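Local coordinates for protein phosphoserine aminotransferase (Bacillus circulans, PDB 2C0R) that catalyses the reversible, pyridoxal-phosphate-dependent conversion of 3-phosphohydroxypyruvate to phosphoserine, a step of serine biosynthesis, and a parallel transamination in pyridoxine biosynthesis, at residues A144-T149 and P163-V168; E155-K160 and G288-D293; L274-I279 and M298-R303. The protein carries 1 engineered substitution. All blocks are in the same frame, centred on the assembly; numbering follows the deposited sequence.

Contacts 1 and 3 are buried and largely apolar, contact 2 only partly buried. Contact 1 sets a loop against a strand of the seven-stranded cofactor-binding sheet; contact 3 sets a helix against a strand of the smaller three-stranded sheet. Contact 2 joins the short strand 157-158 and its flanks to the loop between strands 287-288 and 299-303; its inner end is close packing, its outer end runs through a lysine and a water. Contacts 2 and 3 are neighbours, their centres about 10 Å apart, and touch mainly at strand 299-303, where Thr301 probably bonds Glu155 O. Contact 1 lies about 30 Å from contact 3, centre to centre, and touches contact 2 where the backbone O of Thr149 packs on the ring of Phe159.

Contact 1 (A144-T149 and P163-V168); sequences AYLHLT and PDTGSV
Leu146 and Leu148 of strand 143-149 meet Pro163, Thr165 and Val168 in a buried, apolar strand-to-loop contact on the large sheet, the loop being the one that leads into the adjacent strand 170-173. Leu148 and Pro163 approach tip to tip, with CD2 of the leucine 3.5 Å from CD of the proline ring. Leu146 reaches the same ring obliquely, its CD2 lying 4.0 Å from Pro163 CG and 3.7 Å from Thr165 CG2. Val168 works on the backbone instead: CG1, anti to its own N (chi1 180°), ends 3.6 Å from Tyr145 CA. The connection joins parallel neighbours in the large-domain sheet of this fold type I, class-V aminotransferase, and between the two segments it contains no helix. A type II' turn from Thr165 to Val168, with Gly166 at its positive-phi position, reverses the loop. Thr165 OG1 ties this turn by a short hydrogen bond of 2.5 Å to Val168 O, close to the line of the carbonyl (163°). An alanine in place of Thr165 would probably leave Val168 O without this side-chain donor and Leu146 CD2 without its methyl neighbour. Leu170 adjoins both leucines and Thr165, while Thr149, at the strand's end, touches the pyridoxal phosphate.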
# COMPACT_ATOMS: atom_id res chain seq x y z
N ALA A 144 0.82 21.91 -19.10
CA ALA A 144 1.83 20.93 -18.75
C ALA A 144 1.39 19.55 -19.17
O ALA A 144 2.14 18.64 -19.44
CB ALA A 144 2.07 20.97 -17.24
N TYR A 145 0.05 19.41 -19.15
CA TYR A 145 -0.55 18.11 -19.42
C TYR A 145 -2.06 18.34 -19.52
O TYR A 145 -2.53 19.41 -19.14
CB TYR A 145 -0.31 17.04 -18.37
CG TYR A 145 -0.69 17.31 -16.94
CD1 TYR A 145 -1.99 17.14 -16.46
CD2 TYR A 145 0.28 17.75 -16.04
CE1 TYR A 145 -2.29 17.42 -15.13
CE2 TYR A 145 -0.01 18.00 -14.70
CZ TYR A 145 -1.30 17.83 -14.25
OH TYR A 145 -1.64 18.07 -12.93
N LEU A 146 -2.75 17.33 -20.04
CA LEU A 146 -4.20 17.31 -20.00
C LEU A 146 -4.59 16.05 -19.22
O LEU A 146 -4.16 14.98 -19.66
CB LEU A 146 -4.85 17.28 -21.38
CG LEU A 146 -6.38 17.09 -21.33
CD1 LEU A 146 -7.07 18.36 -20.86
CD2 LEU A 146 -6.91 16.64 -22.67
N HIS A 147 -5.35 16.18 -18.14
CA HIS A 147 -5.78 15.04 -17.34
C HIS A 147 -7.28 14.80 -17.58
O HIS A 147 -8.06 15.73 -17.53
CB HIS A 147 -5.53 15.39 -15.89
CG HIS A 147 -5.92 14.31 -14.93
ND1 HIS A 147 -7.24 14.04 -14.59
CD2 HIS A 147 -5.16 13.46 -14.22
CE1 HIS A 147 -7.22 13.02 -13.72
NE2 HIS A 147 -5.97 12.64 -13.48
N LEU A 148 -7.61 13.55 -17.86
CA LEU A 148 -9.01 13.15 -17.89
C LEU A 148 -9.18 11.93 -17.02
O LEU A 148 -8.22 11.23 -16.68
CB LEU A 148 -9.48 12.93 -19.33
CG LEU A 148 -8.78 11.90 -20.21
CD1 LEU A 148 -9.19 10.46 -19.94
CD2 LEU A 148 -9.08 12.16 -21.69
N THR A 149 -10.43 11.69 -16.72
CA THR A 149 -10.89 10.53 -15.98
C THR A 149 -11.65 9.66 -16.96
O THR A 149 -12.70 10.10 -17.47
CB THR A 149 -11.80 11.02 -14.83
OG1 THR A 149 -11.10 12.07 -14.16
CG2 THR A 149 -12.10 9.92 -13.84
N PRO A 163 -8.90 12.10 -26.59
CA PRO A 163 -8.48 13.16 -27.51
C PRO A 163 -7.01 13.01 -27.86
O PRO A 163 -6.21 12.39 -27.15
CB PRO A 163 -8.65 14.42 -26.66
CG PRO A 163 -8.25 13.91 -25.29
CD PRO A 163 -8.96 12.56 -25.18
N ASP A 164 -6.66 13.60 -28.99
CA ASP A 164 -5.25 13.63 -29.39
C ASP A 164 -4.73 15.00 -28.96
O ASP A 164 -5.26 16.01 -29.41
CB ASP A 164 -5.09 13.37 -30.88
CG ASP A 164 -5.49 11.98 -31.35
OD1 ASP A 164 -5.16 10.96 -30.69
OD2 ASP A 164 -6.14 11.87 -32.43
N THR A 165 -3.74 15.02 -28.10
CA THR A 165 -3.32 16.28 -27.48
C THR A 165 -2.01 16.77 -28.05
O THR A 165 -1.44 17.71 -27.51
CB THR A 165 -3.23 16.08 -25.96
OG1 THR A 165 -2.38 14.97 -25.66
CG2 THR A 165 -4.63 15.70 -25.43
N GLY A 166 -1.54 16.14 -29.11
CA GLY A 166 -0.30 16.59 -29.76
C GLY A 166 0.86 16.49 -28.78
O GLY A 166 1.07 15.47 -28.12
N SER A 167 1.65 17.57 -28.66
CA SER A 167 2.84 17.53 -27.83
C SER A 167 2.49 17.72 -26.36
O SER A 167 3.39 17.64 -25.49
CB SER A 167 3.81 18.63 -28.26
OG SER A 167 3.17 19.87 -27.99
N VAL A 168 1.24 17.93 -25.98
CA VAL A 168 0.90 17.92 -24.55
C VAL A 168 0.61 16.52 -24.06
O VAL A 168 -0.21 15.84 -24.66
CB VAL A 168 -0.32 18.85 -24.33
CG1 VAL A 168 -0.75 18.91 -22.88
CG2 VAL A 168 0.09 20.23 -24.87

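Contact 2 (E155-K160 and G288-D293); sequences EGAQFK and GCVDVD
Val290 carries the packing in this contact, presenting both methyls to the chain at Glu155, Gly156 and Ala157. CG1 lies 3.2 Å from Glu155 O and 4.1 Å from Ala157 CB; CG2 faces Gly156 O at 3.6 Å. The valine thus packs more closely on backbone carbonyls than on the one side chain it meets, Ala157. At its positive phi (87°) a CB on Gly156 would collide with the preceding carbonyl oxygen, so glycine suits it. Gly156 and Ala157 together face one residue of the antiparallel strand 151-152, forming a G1 beta bulge.

The polar part lies at the other, more exposed end. Lys160 brings CE to 3.5 Å from Asp293 O, and a bend at chi4 (-65°) turns NZ to a water. That water accepts from NZ at 2.9 Å and donates to Val292 O at 2.6 Å, so the ammonium reaches the 3-10 turn indirectly. The Asp293 carboxylate is not paired with it: OD1 is 5.9 Å from NZ, and any attraction is probably long-range.

Glu155 OE2 bonds Ser102 at the start of helix 102-114, and Glu155 O bonds Thr301 OG1 on strand 299-303. Gly156 and Gln158 make backbone bonds to Ser296 and Ser294, respectively. Segment 288-293 follows strand 287-288 and leads through the 3-10 turn toward strand 299-303, so the contact ties hairpin 151-158 to the edge of the three-stranded sheet.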
# COMPACT_ATOMS: atom_id res chain seq x y z
N GLU A 155 -20.49 8.86 -10.87
CA GLU A 155 -21.59 9.32 -11.72
C GLU A 155 -22.05 8.26 -12.71
O GLU A 155 -23.22 8.28 -13.14
CB GLU A 155 -21.17 10.59 -12.45
CG GLU A 155 -21.35 11.85 -11.59
CD GLU A 155 -20.26 12.09 -10.57
OE1 GLU A 155 -19.11 11.78 -10.93
OE2 GLU A 155 -20.39 12.56 -9.42
N GLY A 156 -21.18 7.32 -13.08
CA GLY A 156 -21.56 6.28 -14.03
C GLY A 156 -21.36 6.71 -15.48
O GLY A 156 -22.04 6.19 -16.37
N ALA A 157 -20.42 7.61 -15.77
CA ALA A 157 -20.16 8.09 -17.11
C ALA A 157 -18.78 7.57 -17.54
O ALA A 157 -17.88 7.36 -16.71
CB ALA A 157 -20.18 9.61 -17.22
N GLN A 158 -18.60 7.38 -18.84
CA GLN A 158 -17.36 6.82 -19.34
C GLN A 158 -17.06 7.33 -20.75
O GLN A 158 -17.96 7.33 -21.62
CB GLN A 158 -17.51 5.28 -19.38
CG GLN A 158 -16.19 4.62 -19.83
CD GLN A 158 -16.41 3.10 -19.81
OE1 GLN A 158 -17.56 2.62 -20.05
NE2 GLN A 158 -15.36 2.34 -19.51
N PHE A 159 -15.84 7.76 -20.99
CA PHE A 159 -15.42 8.07 -22.35
C PHE A 159 -15.24 6.82 -23.18
O PHE A 159 -14.67 5.84 -22.72
CB PHE A 159 -14.06 8.81 -22.38
CG PHE A 159 -14.14 10.24 -21.91
CD1 PHE A 159 -13.67 10.65 -20.68
CD2 PHE A 159 -14.72 11.23 -22.75
CE1 PHE A 159 -13.73 11.97 -20.27
CE2 PHE A 159 -14.78 12.56 -22.33
CZ PHE A 159 -14.29 12.94 -21.08
N LYS A 160 -15.72 6.93 -24.42
CA LYS A 160 -15.47 5.82 -25.35
C LYS A 160 -14.20 6.02 -26.15
O LYS A 160 -13.72 5.10 -26.79
CB LYS A 160 -16.59 5.69 -26.39
CG LYS A 160 -17.96 5.52 -25.71
CD LYS A 160 -18.97 5.36 -26.87
CE LYS A 160 -20.35 5.86 -26.43
NZ LYS A 160 -20.86 5.00 -25.36
N GLY A 288 -31.89 6.05 -15.70
CA GLY A 288 -30.43 6.19 -15.61
C GLY A 288 -30.00 7.56 -15.10
O GLY A 288 -30.81 8.48 -15.04
N CYS A 289 -28.74 7.78 -14.72
CA CYS A 289 -28.22 9.01 -14.11
C CYS A 289 -27.22 9.84 -14.91
O CYS A 289 -26.66 10.91 -14.45
CB CYS A 289 -27.50 8.65 -12.79
SG CYS A 289 -28.77 8.29 -11.56
N VAL A 290 -27.03 9.22 -16.09
CA VAL A 290 -26.29 9.92 -17.15
C VAL A 290 -26.99 9.69 -18.49
O VAL A 290 -27.86 8.83 -18.66
CB VAL A 290 -24.81 9.47 -17.27
CG1 VAL A 290 -24.12 9.53 -15.93
CG2 VAL A 290 -24.78 8.05 -17.80
N ASP A 291 -26.60 10.51 -19.46
CA ASP A 291 -27.12 10.44 -20.81
C ASP A 291 -26.75 9.10 -21.44
O ASP A 291 -25.67 8.57 -21.13
CB ASP A 291 -26.56 11.58 -21.64
CG ASP A 291 -27.20 12.92 -21.33
OD1 ASP A 291 -27.99 13.10 -20.38
OD2 ASP A 291 -26.85 13.83 -22.11
N VAL A 292 -27.59 8.58 -22.31
CA VAL A 292 -27.32 7.29 -22.92
C VAL A 292 -25.93 7.23 -23.53
O VAL A 292 -25.19 6.30 -23.24
CB VAL A 292 -28.40 6.95 -23.97
CG1 VAL A 292 -27.98 5.73 -24.79
CG2 VAL A 292 -29.75 6.72 -23.29
N ASP A 293 -25.50 8.22 -24.27
CA ASP A 293 -24.22 8.22 -24.94
C ASP A 293 -23.05 8.41 -23.97
O ASP A 293 -21.94 8.29 -24.47
CB ASP A 293 -24.12 9.34 -26.01
CG ASP A 293 -25.09 9.05 -27.15
OD1 ASP A 293 -25.65 7.94 -27.21
OD2 ASP A 293 -25.28 9.97 -27.95
O HOH W 1 -23.74 4.78 -24.84

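Contact 3 (L274-I279 and M298-R303); sequences LIYDAI and MNITFR
Ile300 and Tyr276 are brought together by torsions that extend one chain and swing the other inward. In Ile300, CG1 stands anti to the carbonyl carbon and chi2 (-175°) carries CD1 straight on toward the helix; in Tyr276, chi1 (-79°) sets CG anti to the carbonyl carbon, and the ring beyond it ends close to the strand. The two meet tip to tip. Ile300 CD1 settles over one face of the tyrosine ring in a CH-pi contact, 3.9 Å from its centroid and displaced toward the rim, while CG2 touches Tyr276 CE2 at 3.6 Å. Ile275 packs on the same isoleucine, its CB 3.8 Å from Ile300 CD1. One turn on, Ile279 CD1 touches both Ile300 CG2 (3.7 Å) and Phe302 CB (3.9 Å).

Helix 260-280 and strand 299-303 run nearly parallel here, at 11°, in the helix-on-sheet layer of the smaller, C-terminal domain, whose sheet has three antiparallel strands. Helix 344-361 packs beside them, on Ile275 and Phe302. The other face of the strand looks toward the active site, where Asn299 bonds Asn151 of the cofactor pocket.

Tyr276 OH bonds Ser296 O and also receives a hydrogen bond, 2.8 Å long, from a water in the plane of its ring; the water in turn accepts from Thr301 N at 3.1 Å and donates weakly to Asn299 O. The tyrosine serves two roles: its ring packs in the apolar layer, and its hydroxyl bonds the loop before the strand directly and the strand backbone through the water, bonds that probably fix how the ring is set.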
# COMPACT_ATOMS: atom_id res chain seq x y z
N LEU A 274 -27.40 -6.01 -20.44
CA LEU A 274 -28.57 -6.60 -19.75
C LEU A 274 -29.16 -5.66 -18.73
O LEU A 274 -30.38 -5.50 -18.57
CB LEU A 274 -28.06 -7.89 -19.09
CG LEU A 274 -29.21 -8.75 -18.54
CD1 LEU A 274 -29.86 -9.52 -19.68
CD2 LEU A 274 -28.65 -9.68 -17.49
N ILE A 275 -28.28 -4.96 -18.00
CA ILE A 275 -28.77 -4.11 -16.94
C ILE A 275 -29.32 -2.82 -17.50
O ILE A 275 -30.37 -2.34 -17.05
CB ILE A 275 -27.63 -3.85 -15.95
CG1 ILE A 275 -27.21 -5.15 -15.25
CG2 ILE A 275 -28.08 -2.80 -14.97
CD1 ILE A 275 -25.81 -5.05 -14.61
N TYR A 276 -28.68 -2.21 -18.52
CA TYR A 276 -29.26 -1.01 -19.12
C TYR A 276 -30.61 -1.35 -19.75
O TYR A 276 -31.49 -0.50 -19.68
CB TYR A 276 -28.34 -0.40 -20.16
CG TYR A 276 -27.21 0.43 -19.53
CD1 TYR A 276 -25.88 0.07 -19.78
CD2 TYR A 276 -27.50 1.52 -18.73
CE1 TYR A 276 -24.87 0.84 -19.18
CE2 TYR A 276 -26.51 2.29 -18.15
CZ TYR A 276 -25.18 1.93 -18.40
OH TYR A 276 -24.20 2.68 -17.82
N ASP A 277 -30.73 -2.54 -20.32
CA ASP A 277 -32.05 -2.91 -20.89
C ASP A 277 -33.09 -2.98 -19.80
O ASP A 277 -34.24 -2.63 -20.03
CB ASP A 277 -31.98 -4.26 -21.60
CG ASP A 277 -33.38 -4.76 -21.91
OD1 ASP A 277 -33.93 -5.77 -21.39
OD2 ASP A 277 -33.98 -4.07 -22.77
N ALA A 278 -32.74 -3.49 -18.61
CA ALA A 278 -33.66 -3.52 -17.48
C ALA A 278 -34.11 -2.14 -17.05
O ALA A 278 -35.25 -1.91 -16.67
CB ALA A 278 -32.96 -4.18 -16.27
N ILE A 279 -33.21 -1.16 -17.08
CA ILE A 279 -33.57 0.24 -16.78
C ILE A 279 -34.42 0.84 -17.88
O ILE A 279 -35.44 1.48 -17.62
CB ILE A 279 -32.28 1.08 -16.59
CG1 ILE A 279 -31.49 0.56 -15.38
CG2 ILE A 279 -32.62 2.55 -16.52
CD1 ILE A 279 -29.99 0.89 -15.47
N MET A 298 -18.85 0.01 -16.67
CA MET A 298 -18.25 -0.45 -15.43
C MET A 298 -19.10 -0.09 -14.22
O MET A 298 -19.12 -0.84 -13.26
CB MET A 298 -16.86 0.21 -15.23
CG MET A 298 -15.84 -0.24 -16.29
SD MET A 298 -15.10 -1.83 -15.90
CE MET A 298 -16.09 -2.96 -16.89
N ASN A 299 -19.73 1.08 -14.22
CA ASN A 299 -20.54 1.51 -13.08
C ASN A 299 -21.86 2.05 -13.64
O ASN A 299 -21.87 3.12 -14.23
CB ASN A 299 -19.87 2.59 -12.19
CG ASN A 299 -18.45 2.21 -11.81
OD1 ASN A 299 -17.49 2.55 -12.49
ND2 ASN A 299 -18.34 1.50 -10.68
N ILE A 300 -22.92 1.27 -13.44
CA ILE A 300 -24.22 1.67 -13.97
C ILE A 300 -25.03 2.31 -12.88
O ILE A 300 -25.35 1.72 -11.87
CB ILE A 300 -24.93 0.43 -14.50
CG1 ILE A 300 -24.12 -0.20 -15.63
CG2 ILE A 300 -26.36 0.79 -14.88
CD1 ILE A 300 -24.83 -1.37 -16.31
N THR A 301 -25.35 3.58 -13.12
CA THR A 301 -26.05 4.32 -12.07
C THR A 301 -27.48 4.56 -12.50
O THR A 301 -27.80 4.78 -13.67
CB THR A 301 -25.32 5.63 -11.78
OG1 THR A 301 -25.13 6.30 -13.05
CG2 THR A 301 -23.93 5.34 -11.19
N PHE A 302 -28.36 4.45 -11.50
CA PHE A 302 -29.78 4.64 -11.80
C PHE A 302 -30.53 5.04 -10.53
O PHE A 302 -30.02 4.94 -9.42
CB PHE A 302 -30.38 3.38 -12.45
CG PHE A 302 -30.29 2.09 -11.67
CD1 PHE A 302 -31.44 1.59 -11.09
CD2 PHE A 302 -29.11 1.40 -11.51
CE1 PHE A 302 -31.40 0.40 -10.37
CE2 PHE A 302 -29.07 0.21 -10.80
CZ PHE A 302 -30.23 -0.29 -10.22
N ARG A 303 -31.76 5.54 -10.78
CA ARG A 303 -32.54 6.07 -9.69
C ARG A 303 -33.96 5.51 -9.75
O ARG A 303 -34.44 5.13 -10.83
CB ARG A 303 -32.71 7.59 -9.77
CG ARG A 303 -31.54 8.48 -9.97
CD ARG A 303 -32.03 9.92 -9.99
NE ARG A 303 -30.97 10.87 -9.78
CZ ARG A 303 -30.01 11.06 -8.90
NH1 ARG A 303 -29.78 10.27 -7.87
NH2 ARG A 303 -29.21 12.11 -9.07
O HOH W 2 -24.36 4.66 -15.86